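Local coordinates for periplasmic binding protein (Veillonella parvula, PDB 4N01) that probably captures a solute in the periplasm and delivers it to a membrane importer, as other periplasmic binding proteins do, at residues T45-F50 with K54-V59; D133-R138 with V150-P155; D280-K285 with F306-L311. One frame throughout, in Å; residues are numbered along the deposited sequence.

Contact 1 of 3, residues T45-F50 with K54-V59; sequences TWSETF and KTDFAV
Trp46 and Phe57 pair across an antiparallel beta hairpin, strands 44-50 and 53-59, which lies on the flank of the five-stranded parallel sheet of the first lobe. Their backbones form a hydrogen-bonded pair: Phe57 N reaches Trp46 O at 2.8 Å with an N-H...O angle of 168°, and Trp46 N returns a longer bond of 3.1 Å to Phe57 O. Glu48 and Thr55 repeat the pattern, Thr55 N lying 2.9 Å from Glu48 O.

On the inner side the indole of Trp46 is swung over its partner, with CG between the backbone N and the carbonyl carbon (chi1 72°). Phe57 CB then sits centrally over one indole face, 3.5 Å from Trp46 CE2, as a CH-pi contact. The two rings are nearly parallel, 23° apart, but so displaced that they hardly overlap. Val59 CG1 meets the indole edge, 4.0 Å from Trp46 CH2, and the CB and CG of Glu48 pass beside Phe57 CE2. This two-stranded hairpin packs against edge strand 151-153, where Trp46 NE1 donates to Ile152 O, and the buried carboxylate of Glu48, carried away from Phe57 by a bend at chi2, receives Ile154 N.

The outer side is mostly polar. Ser47 OG donates to Asp56 OD1 across a short 2.5 Å, nearly in line with the C-O bond, and the Ser47 side chain also lies about 3 Å from a bound sodium ion. The extended chain of Lys54 runs past the same hydroxyl, its CE 3.6 Å from Ser47 OG.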
loop_
_atom_site.group_PDB
_atom_site.type_symbol
_atom_site.label_atom_id
_atom_site.label_comp_id
_atom_site.label_asym_id
_atom_site.label_seq_id
_atom_site.Cartn_x
_atom_site.Cartn_y
_atom_site.Cartn_z
ATOM N N THR A 45 2.076 23.075 -5.622
ATOM C CA THR A 45 0.928 23.332 -4.756
ATOM C C THR A 45 0.001 22.127 -4.665
ATOM O O THR A 45 -0.080 21.308 -5.589
ATOM C CB THR A 45 0.119 24.545 -5.243
ATOM O OG1 THR A 45 -0.422 24.272 -6.543
ATOM C CG2 THR A 45 1.004 25.794 -5.310
ATOM N N TRP A 46 -0.698 22.014 -3.540
ATOM C CA TRP A 46 -1.669 20.939 -3.356
ATOM C C TRP A 46 -2.600 21.294 -2.207
ATOM O O TRP A 46 -2.379 22.293 -1.525
ATOM C CB TRP A 46 -0.971 19.591 -3.107
ATOM C CG TRP A 46 -0.316 19.442 -1.753
ATOM C CD1 TRP A 46 -0.846 18.825 -0.647
ATOM C CD2 TRP A 46 0.993 19.887 -1.369
ATOM N NE1 TRP A 46 0.045 18.869 0.396
ATOM C CE2 TRP A 46 1.190 19.514 -0.021
ATOM C CE3 TRP A 46 2.030 20.567 -2.034
ATOM C CZ2 TRP A 46 2.368 19.787 0.674
ATOM C CZ3 TRP A 46 3.205 20.850 -1.342
ATOM C CH2 TRP A 46 3.362 20.464 0.002
ATOM N N SER A 47 -3.640 20.487 -2.008
ATOM C CA SER A 47 -4.599 20.693 -0.919
ATOM C C SER A 47 -4.854 19.393 -0.166
ATOM O O SER A 47 -4.808 18.308 -0.752
ATOM C CB SER A 47 -5.949 21.188 -1.467
ATOM O OG SER A 47 -5.821 22.451 -2.095
ATOM N N GLU A 48 -5.146 19.504 1.128
ATOM C CA GLU A 48 -5.661 18.370 1.897
ATOM C C GLU A 48 -6.854 18.825 2.739
ATOM O O GLU A 48 -6.993 20.012 3.035
ATOM C CB GLU A 48 -4.580 17.765 2.810
ATOM C CG GLU A 48 -3.262 17.406 2.120
ATOM C CD GLU A 48 -3.392 16.266 1.125
ATOM O OE1 GLU A 48 -4.421 15.548 1.134
ATOM O OE2 GLU A 48 -2.451 16.076 0.318
ATOM N N THR A 49 -7.710 17.881 3.122
ATOM C CA THR A 49 -8.872 18.196 3.947
ATOM C C THR A 49 -8.910 17.299 5.177
ATOM O O THR A 49 -8.848 16.074 5.060
ATOM C CB THR A 49 -10.181 18.049 3.158
ATOM O OG1 THR A 49 -10.199 19.015 2.095
ATOM C CG2 THR A 49 -11.389 18.280 4.069
ATOM N N PHE A 50 -8.977 17.914 6.356
ATOM C CA PHE A 50 -9.031 17.167 7.613
ATOM C C PHE A 50 -10.182 17.693 8.459
ATOM O O PHE A 50 -10.209 18.884 8.779
ATOM C CB PHE A 50 -7.729 17.336 8.404
ATOM C CG PHE A 50 -6.486 16.985 7.628
ATOM C CD1 PHE A 50 -6.069 15.669 7.512
ATOM C CD2 PHE A 50 -5.723 17.981 7.038
ATOM C CE1 PHE A 50 -4.916 15.349 6.808
ATOM C CE2 PHE A 50 -4.571 17.671 6.337
ATOM C CZ PHE A 50 -4.167 16.351 6.219
ATOM N N LYS A 54 -10.427 22.418 4.785
ATOM C CA LYS A 54 -9.521 22.308 3.646
ATOM C C LYS A 54 -8.380 23.317 3.745
ATOM O O LYS A 54 -8.616 24.510 3.916
ATOM C CB LYS A 54 -10.289 22.517 2.338
ATOM C CG LYS A 54 -9.393 22.575 1.113
ATOM C CD LYS A 54 -10.208 22.704 -0.157
ATOM C CE LYS A 54 -9.295 22.751 -1.368
ATOM N NZ LYS A 54 -10.059 22.746 -2.645
ATOM N N THR A 55 -7.143 22.836 3.634
ATOM C CA THR A 55 -5.970 23.705 3.707
ATOM C C THR A 55 -5.170 23.653 2.397
ATOM O O THR A 55 -4.959 22.577 1.821
ATOM C CB THR A 55 -5.067 23.308 4.899
ATOM O OG1 THR A 55 -5.850 23.286 6.100
ATOM C CG2 THR A 55 -3.907 24.295 5.073
ATOM N N ASP A 56 -4.743 24.817 1.916
ATOM C CA ASP A 56 -3.901 24.875 0.725
ATOM C C ASP A 56 -2.440 24.908 1.139
ATOM O O ASP A 56 -2.070 25.624 2.068
ATOM C CB ASP A 56 -4.235 26.102 -0.125
ATOM C CG ASP A 56 -5.575 25.975 -0.821
ATOM O OD1 ASP A 56 -5.910 24.852 -1.258
ATOM O OD2 ASP A 56 -6.304 26.986 -0.922
ATOM N N PHE A 57 -1.617 24.125 0.449
ATOM C CA PHE A 57 -0.183 24.064 0.745
ATOM C C PHE A 57 0.650 24.444 -0.479
ATOM O O PHE A 57 0.211 24.262 -1.620
ATOM C CB PHE A 57 0.208 22.647 1.196
ATOM C CG PHE A 57 -0.497 22.181 2.448
ATOM C CD1 PHE A 57 -0.045 22.578 3.705
ATOM C CD2 PHE A 57 -1.601 21.345 2.370
ATOM C CE1 PHE A 57 -0.688 22.147 4.862
ATOM C CE2 PHE A 57 -2.252 20.902 3.524
ATOM C CZ PHE A 57 -1.795 21.299 4.769
ATOM N N ALA A 58 1.855 24.960 -0.244
ATOM C CA ALA A 58 2.782 25.268 -1.333
ATOM C C ALA A 58 4.223 25.175 -0.862
ATOM O O ALA A 58 4.515 25.499 0.284
ATOM C CB ALA A 58 2.511 26.656 -1.889
ATOM N N VAL A 59 5.119 24.736 -1.748
ATOM C CA VAL A 59 6.557 24.824 -1.493
ATOM C C VAL A 59 7.287 25.360 -2.717
ATOM O O VAL A 59 6.878 25.111 -3.850
ATOM C CB VAL A 59 7.174 23.465 -1.074
ATOM C CG1 VAL A 59 6.523 22.959 0.204
ATOM C CG2 VAL A 59 7.030 22.434 -2.197
#

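Contact 2 of 3, residues D133-R138 with V150-P155; sequences DSFSKR and VNIWIP
Phe135 brings its ring down onto Ile152 and Ile154, and these three buried side chains make up the whole contact between the loop 133-138 and the segment 150-155. The methyl CG2 of Ile152 stands over the centre of one ring face, 3.8 Å from Phe135 CZ and only 11° off the ring normal, a well-centred CH-pi contact. Ile152 CG2 lies anti to its own backbone N, while CG1, on the other branch (chi1 -56°), carries CD1 to the rim of the ring, 4.1 Å from Phe135 CD1. Ile154 comes in more obliquely: its CD1 is 4.1 Å from Phe135 CD2, and its CG1 nears CE2. The opposite ring face is backed by Ser134 CB, so the phenyl is held between its own neighbour and the strand.

Strand 127-129, this loop, helix 142-147 and strand 151-153 form a beta-alpha-beta crossover between neighbouring parallel strands, and Phe135 fills the layer between the loop, the helix and the edge strand. Ala142 and Met145 of the helix touch the same side chain, whereas Trp153, turned to the other face of the sheet, packs on helix 165-178. With an alanine here in place of Phe135, Ile152 CG2 and Ile154 CD1 would probably face a gap beneath the loop, and the loop's seating on the sheet would suffer.

The loop carries its own polar bracing beyond the ring. Asp133 O accepts from Ser136 OG at 2.6 Å and from Ser136 N at 3.1 Å, and Asp133 OD2 forms a salt bridge with Arg138 NH1 at 2.8 Å, lying in the guanidinium plane at its edge.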
loop_
_atom_site.group_PDB
_atom_site.type_symbol
_atom_site.label_atom_id
_atom_site.label_comp_id
_atom_site.label_asym_id
_atom_site.label_seq_id
_atom_site.Cartn_x
_atom_site.Cartn_y
_atom_site.Cartn_z
ATOM N N ASP A 133 -5.078 8.431 8.663
ATOM C CA ASP A 133 -5.245 8.233 10.110
ATOM C C ASP A 133 -4.092 8.793 10.953
ATOM O O ASP A 133 -4.281 9.099 12.134
ATOM C CB ASP A 133 -5.468 6.758 10.440
ATOM C CG ASP A 133 -6.927 6.371 10.379
ATOM O OD1 ASP A 133 -7.688 7.056 9.660
ATOM O OD2 ASP A 133 -7.310 5.386 11.049
ATOM N N SER A 134 -2.915 8.939 10.339
ATOM C CA SER A 134 -1.744 9.528 10.992
ATOM C C SER A 134 -2.006 10.949 11.456
ATOM O O SER A 134 -1.298 11.472 12.315
ATOM C CB SER A 134 -0.550 9.582 10.019
ATOM O OG SER A 134 -0.288 8.312 9.444
ATOM N N PHE A 135 -3.010 11.587 10.863
ATOM C CA PHE A 135 -3.270 12.998 11.132
ATOM C C PHE A 135 -4.611 13.185 11.818
ATOM O O PHE A 135 -5.165 14.283 11.845
ATOM C CB PHE A 135 -3.164 13.787 9.827
ATOM C CG PHE A 135 -1.847 13.577 9.128
ATOM C CD1 PHE A 135 -0.698 14.207 9.594
ATOM C CD2 PHE A 135 -1.745 12.713 8.043
ATOM C CE1 PHE A 135 0.527 14.000 8.977
ATOM C CE2 PHE A 135 -0.515 12.502 7.412
ATOM C CZ PHE A 135 0.623 13.148 7.886
ATOM N N SER A 136 -5.105 12.091 12.391
ATOM C CA SER A 136 -6.365 12.081 13.127
ATOM C C SER A 136 -6.112 12.239 14.622
ATOM O O SER A 136 -4.969 12.398 15.052
ATOM C CB SER A 136 -7.116 10.775 12.871
ATOM O OG SER A 136 -6.421 9.670 13.421
ATOM N N LYS A 137 -7.176 12.174 15.415
ATOM C CA LYS A 137 -7.054 12.302 16.863
ATOM C C LYS A 137 -6.446 11.057 17.511
ATOM O O LYS A 137 -6.070 11.079 18.681
ATOM C CB LYS A 137 -8.415 12.626 17.480
ATOM C CG LYS A 137 -8.987 13.957 17.014
ATOM C CD LYS A 137 -10.275 14.295 17.749
ATOM C CE LYS A 137 -10.806 15.662 17.343
ATOM N NZ LYS A 137 -11.995 16.056 18.154
ATOM N N ARG A 138 -6.350 9.979 16.741
ATOM C CA ARG A 138 -5.687 8.762 17.196
ATOM C C ARG A 138 -4.172 8.934 17.211
ATOM O O ARG A 138 -3.451 8.135 17.814
ATOM C CB ARG A 138 -6.040 7.594 16.274
ATOM C CG ARG A 138 -7.486 7.144 16.341
ATOM C CD ARG A 138 -7.692 5.921 15.466
ATOM N NE ARG A 138 -6.676 4.902 15.723
ATOM C CZ ARG A 138 -6.065 4.197 14.777
ATOM N NH1 ARG A 138 -6.370 4.397 13.500
ATOM N NH2 ARG A 138 -5.149 3.292 15.103
ATOM N N VAL A 150 3.739 23.227 9.565
ATOM C CA VAL A 150 4.096 21.986 8.885
ATOM C C VAL A 150 3.196 21.797 7.660
ATOM O O VAL A 150 1.975 21.934 7.763
ATOM C CB VAL A 150 3.928 20.764 9.825
ATOM C CG1 VAL A 150 4.213 19.454 9.082
ATOM C CG2 VAL A 150 4.827 20.909 11.055
ATOM N N ASN A 151 3.798 21.496 6.509
ATOM C CA ASN A 151 3.049 21.130 5.304
ATOM C C ASN A 151 2.714 19.644 5.318
ATOM O O ASN A 151 3.600 18.811 5.528
ATOM C CB ASN A 151 3.873 21.459 4.053
ATOM C CG ASN A 151 4.026 22.959 3.831
ATOM O OD1 ASN A 151 3.066 23.715 3.987
ATOM N ND2 ASN A 151 5.233 23.394 3.477
ATOM N N ILE A 152 1.447 19.300 5.089
ATOM C CA ILE A 152 1.032 17.905 5.106
ATOM C C ILE A 152 0.634 17.479 3.704
ATOM O O ILE A 152 -0.120 18.182 3.025
ATOM C CB ILE A 152 -0.182 17.691 6.027
ATOM C CG1 ILE A 152 0.135 18.187 7.439
ATOM C CG2 ILE A 152 -0.576 16.219 6.057
ATOM C CD1 ILE A 152 -1.051 18.123 8.395
ATOM N N TRP A 153 1.138 16.330 3.268
ATOM C CA TRP A 153 0.804 15.795 1.952
ATOM C C TRP A 153 0.449 14.335 2.086
ATOM O O TRP A 153 1.160 13.581 2.751
ATOM C CB TRP A 153 2.001 15.912 1.008
ATOM C CG TRP A 153 1.727 15.315 -0.334
ATOM C CD1 TRP A 153 0.977 15.862 -1.332
ATOM C CD2 TRP A 153 2.186 14.047 -0.822
ATOM N NE1 TRP A 153 0.946 15.016 -2.414
ATOM C CE2 TRP A 153 1.683 13.897 -2.127
ATOM C CE3 TRP A 153 2.976 13.027 -0.281
ATOM C CZ2 TRP A 153 1.942 12.765 -2.905
ATOM C CZ3 TRP A 153 3.239 11.906 -1.055
ATOM C CH2 TRP A 153 2.722 11.788 -2.354
ATOM N N ILE A 154 -0.636 13.924 1.441
ATOM C CA ILE A 154 -1.060 12.523 1.483
ATOM C C ILE A 154 -1.243 12.009 0.061
ATOM O O ILE A 154 -1.918 12.660 -0.744
ATOM C CB ILE A 154 -2.405 12.383 2.227
ATOM C CG1 ILE A 154 -2.244 12.852 3.678
ATOM C CG2 ILE A 154 -2.905 10.934 2.180
ATOM C CD1 ILE A 154 -3.554 12.977 4.417
ATOM N N PRO A 155 -0.623 10.860 -0.261
ATOM C CA PRO A 155 -0.821 10.275 -1.595
ATOM C C PRO A 155 -2.309 10.128 -1.916
ATOM O O PRO A 155 -3.094 9.645 -1.083
ATOM C CB PRO A 155 -0.157 8.903 -1.480
ATOM C CG PRO A 155 0.955 9.116 -0.456
ATOM C CD PRO A 155 0.350 10.100 0.547
#

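Contact 3 of 3, residues D280-K285 with F306-L311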
loop_
_atom_site.group_PDB
_atom_site.type_symbol
_atom_site.label_atom_id
_atom_site.label_comp_id
_atom_site.label_asym_id
_atom_site.label_seq_id
_atom_site.Cartn_x
_atom_site.Cartn_y
_atom_site.Cartn_z
ATOM N N ASP A 280 4.971 -18.619 8.886
ATOM C CA ASP A 280 4.123 -19.267 9.886
ATOM C C ASP A 280 2.705 -18.713 9.909
ATOM O O ASP A 280 1.746 -19.475 10.010
ATOM C CB ASP A 280 4.730 -19.143 11.279
ATOM C CG ASP A 280 6.090 -19.801 11.384
ATOM O OD1 ASP A 280 6.403 -20.683 10.552
ATOM O OD2 ASP A 280 6.845 -19.425 12.305
ATOM N N ASP A 281 2.566 -17.391 9.818
ATOM C CA ASP A 281 1.234 -16.779 9.795
ATOM C C ASP A 281 0.449 -17.237 8.563
ATOM O O ASP A 281 -0.753 -17.499 8.635
ATOM C CB ASP A 281 1.332 -15.244 9.818
ATOM C CG ASP A 281 -0.020 -14.569 10.041
ATOM O OD1 ASP A 281 -0.728 -14.935 11.011
ATOM O OD2 ASP A 281 -0.386 -13.666 9.244
ATOM N N PHE A 282 1.139 -17.315 7.431
ATOM C CA PHE A 282 0.537 -17.747 6.170
ATOM C C PHE A 282 0.032 -19.175 6.341
ATOM O O PHE A 282 -1.121 -19.485 6.026
ATOM C CB PHE A 282 1.610 -17.671 5.071
ATOM C CG PHE A 282 1.185 -18.227 3.734
ATOM C CD1 PHE A 282 0.057 -17.757 3.087
ATOM C CD2 PHE A 282 1.966 -19.190 3.101
ATOM C CE1 PHE A 282 -0.317 -18.259 1.833
ATOM C CE2 PHE A 282 1.598 -19.703 1.848
ATOM C CZ PHE A 282 0.459 -19.235 1.218
ATOM N N GLN A 283 0.888 -20.039 6.881
ATOM C CA GLN A 283 0.534 -21.448 7.021
ATOM C C GLN A 283 -0.592 -21.672 8.016
ATOM O O GLN A 283 -1.444 -22.525 7.794
ATOM C CB GLN A 283 1.746 -22.288 7.417
ATOM C CG GLN A 283 2.836 -22.321 6.356
ATOM C CD GLN A 283 2.366 -22.935 5.048
ATOM O OE1 GLN A 283 1.456 -23.762 5.026
ATOM N NE2 GLN A 283 2.998 -22.535 3.948
ATOM N N GLN A 284 -0.588 -20.930 9.120
ATOM C CA GLN A 284 -1.673 -21.033 10.093
ATOM C C GLN A 284 -3.004 -20.619 9.471
ATOM O O GLN A 284 -4.046 -21.215 9.765
ATOM C CB GLN A 284 -1.401 -20.154 11.314
ATOM C CG GLN A 284 -0.205 -20.571 12.142
ATOM C CD GLN A 284 0.108 -19.568 13.235
ATOM O OE1 GLN A 284 -0.635 -18.607 13.439
ATOM N NE2 GLN A 284 1.211 -19.787 13.944
ATOM N N LYS A 285 -2.983 -19.589 8.627
ATOM C CA LYS A 285 -4.219 -19.141 7.990
ATOM C C LYS A 285 -4.688 -20.156 6.957
ATOM O O LYS A 285 -5.887 -20.378 6.813
ATOM C CB LYS A 285 -4.062 -17.741 7.380
ATOM C CG LYS A 285 -3.862 -16.678 8.445
ATOM C CD LYS A 285 -3.703 -15.279 7.872
ATOM C CE LYS A 285 -3.593 -14.292 9.025
ATOM N NZ LYS A 285 -3.185 -12.941 8.551
ATOM N N PHE A 306 -3.391 -21.388 -2.633
ATOM C CA PHE A 306 -3.151 -20.357 -1.623
ATOM C C PHE A 306 -1.907 -19.560 -1.980
ATOM O O PHE A 306 -0.839 -20.135 -2.206
ATOM C CB PHE A 306 -2.955 -21.006 -0.247
ATOM C CG PHE A 306 -4.142 -21.810 0.218
ATOM C CD1 PHE A 306 -5.318 -21.175 0.604
ATOM C CD2 PHE A 306 -4.088 -23.200 0.256
ATOM C CE1 PHE A 306 -6.425 -21.919 1.030
ATOM C CE2 PHE A 306 -5.192 -23.952 0.680
ATOM C CZ PHE A 306 -6.360 -23.310 1.065
ATOM N N ILE A 307 -2.038 -18.237 -2.000
ATOM C CA ILE A 307 -0.960 -17.354 -2.433
ATOM C C ILE A 307 -0.615 -16.341 -1.345
ATOM O O ILE A 307 -1.489 -15.669 -0.799
ATOM C CB ILE A 307 -1.368 -16.612 -3.705
ATOM C CG1 ILE A 307 -1.537 -17.623 -4.838
ATOM C CG2 ILE A 307 -0.324 -15.573 -4.097
ATOM C CD1 ILE A 307 -1.973 -17.006 -6.095
ATOM N N ARG A 308 0.666 -16.250 -1.024
ATOM C CA ARG A 308 1.133 -15.416 0.087
ATOM C C ARG A 308 1.483 -14.017 -0.383
ATOM O O ARG A 308 2.190 -13.861 -1.380
ATOM C CB ARG A 308 2.379 -16.059 0.688
ATOM C CG ARG A 308 2.960 -15.344 1.896
ATOM C CD ARG A 308 4.231 -16.039 2.322
ATOM N NE ARG A 308 4.788 -15.482 3.553
ATOM C CZ ARG A 308 5.550 -14.397 3.593
ATOM N NH1 ARG A 308 5.825 -13.754 2.466
ATOM N NH2 ARG A 308 6.033 -13.956 4.749
ATOM N N VAL A 309 1.003 -12.993 0.320
ATOM C CA VAL A 309 1.477 -11.628 0.063
ATOM C C VAL A 309 1.724 -10.908 1.370
ATOM O O VAL A 309 1.224 -11.319 2.417
ATOM C CB VAL A 309 0.452 -10.776 -0.730
ATOM C CG1 VAL A 309 0.189 -11.371 -2.111
ATOM C CG2 VAL A 309 -0.858 -10.607 0.068
ATOM N N LYS A 310 2.499 -9.831 1.303
ATOM C CA LYS A 310 2.540 -8.858 2.383
ATOM C C LYS A 310 1.559 -7.761 2.021
ATOM O O LYS A 310 1.372 -7.457 0.840
ATOM C CB LYS A 310 3.933 -8.256 2.522
ATOM C CG LYS A 310 5.018 -9.286 2.802
ATOM C CD LYS A 310 4.783 -9.976 4.135
ATOM C CE LYS A 310 5.058 -9.016 5.284
ATOM N NZ LYS A 310 4.833 -9.662 6.625
ATOM N N LEU A 311 0.941 -7.161 3.031
ATOM C CA LEU A 311 -0.023 -6.084 2.797
ATOM C C LEU A 311 0.630 -4.922 2.039
ATOM O O LEU A 311 -0.023 -4.263 1.229
ATOM C CB LEU A 311 -0.582 -5.601 4.134
ATOM C CG LEU A 311 -1.760 -4.633 4.086
ATOM C CD1 LEU A 311 -2.981 -5.331 3.514
ATOM C CD2 LEU A 311 -2.040 -4.075 5.478
#
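Phe282 of helix 280-290 packs against Arg308 and Phe306 of strand 306-309, the helix-on-sheet layer of a beta-alpha-beta connection that leads from strand 266-270 to its parallel neighbour. The segment 280-285 runs roughly antiparallel to 306-309, and the axes of these short segments come within 9.5 Å.

Apolar and CH-pi contacts carry the interface. The aliphatic part of Arg308 lies over one face of the Phe282 ring: CB sits above its centre, 3.7 Å from Phe282 CE1, followed by CG and CD across the CG and CD2 side. Phe282 CG is anti to the backbone N (chi1 174°), which sends the ring from the helix toward the sheet. Main-chain atoms complete the setting, with Arg308 N 3.6 Å from Phe282 CE1 and Phe306 O near the ring plane at 3.8 Å from Phe282 CZ. Phe306 adds only its CB, 4.1 Å from Phe282 CZ; the rest of its side chain leads away, and Phe306 touches Ile286 and Ile289 farther along the helix.

No hydrogen bond joins the two segments, and the charged groups look to other partners. The guanidinium of Arg308 stands 85° from the phenyl plane, so it does not stack on the ring, and its NE forms a salt bridge with Asp271 OD1. Within the helix, Lys285 and Asp281 pair one turn apart. Lys285 NZ also donates to Ala270 O and Asp215 O, tying the helix to the end of strand 266-270 and to the residue after strand 209-214, and it meets Asp281 OD2 at 3.0 Å from the syn side, 22° out of the carboxylate plane.

How the contacts relate
The three contacts follow in series along the chain. Contacts 1 and 2 have centres 11 Å apart and meet at strand 151-153: the hairpin of contact 1 lies against the segment 150-155, whose isoleucines receive Phe135 of contact 2, and Phe57 CD1 packs 3.3 Å from Asn151 OD1. Contact 3 belongs to the four-stranded parallel sheet of the second lobe, beyond the long helix 182-203; its centre is 39 Å from that of contact 1 and 30 Å from that of contact 2, on the opposite side of the chain's centre. Each lobe thus has its own beta-alpha-beta packing; as in other periplasmic binding proteins, the solute probably binds between the lobes.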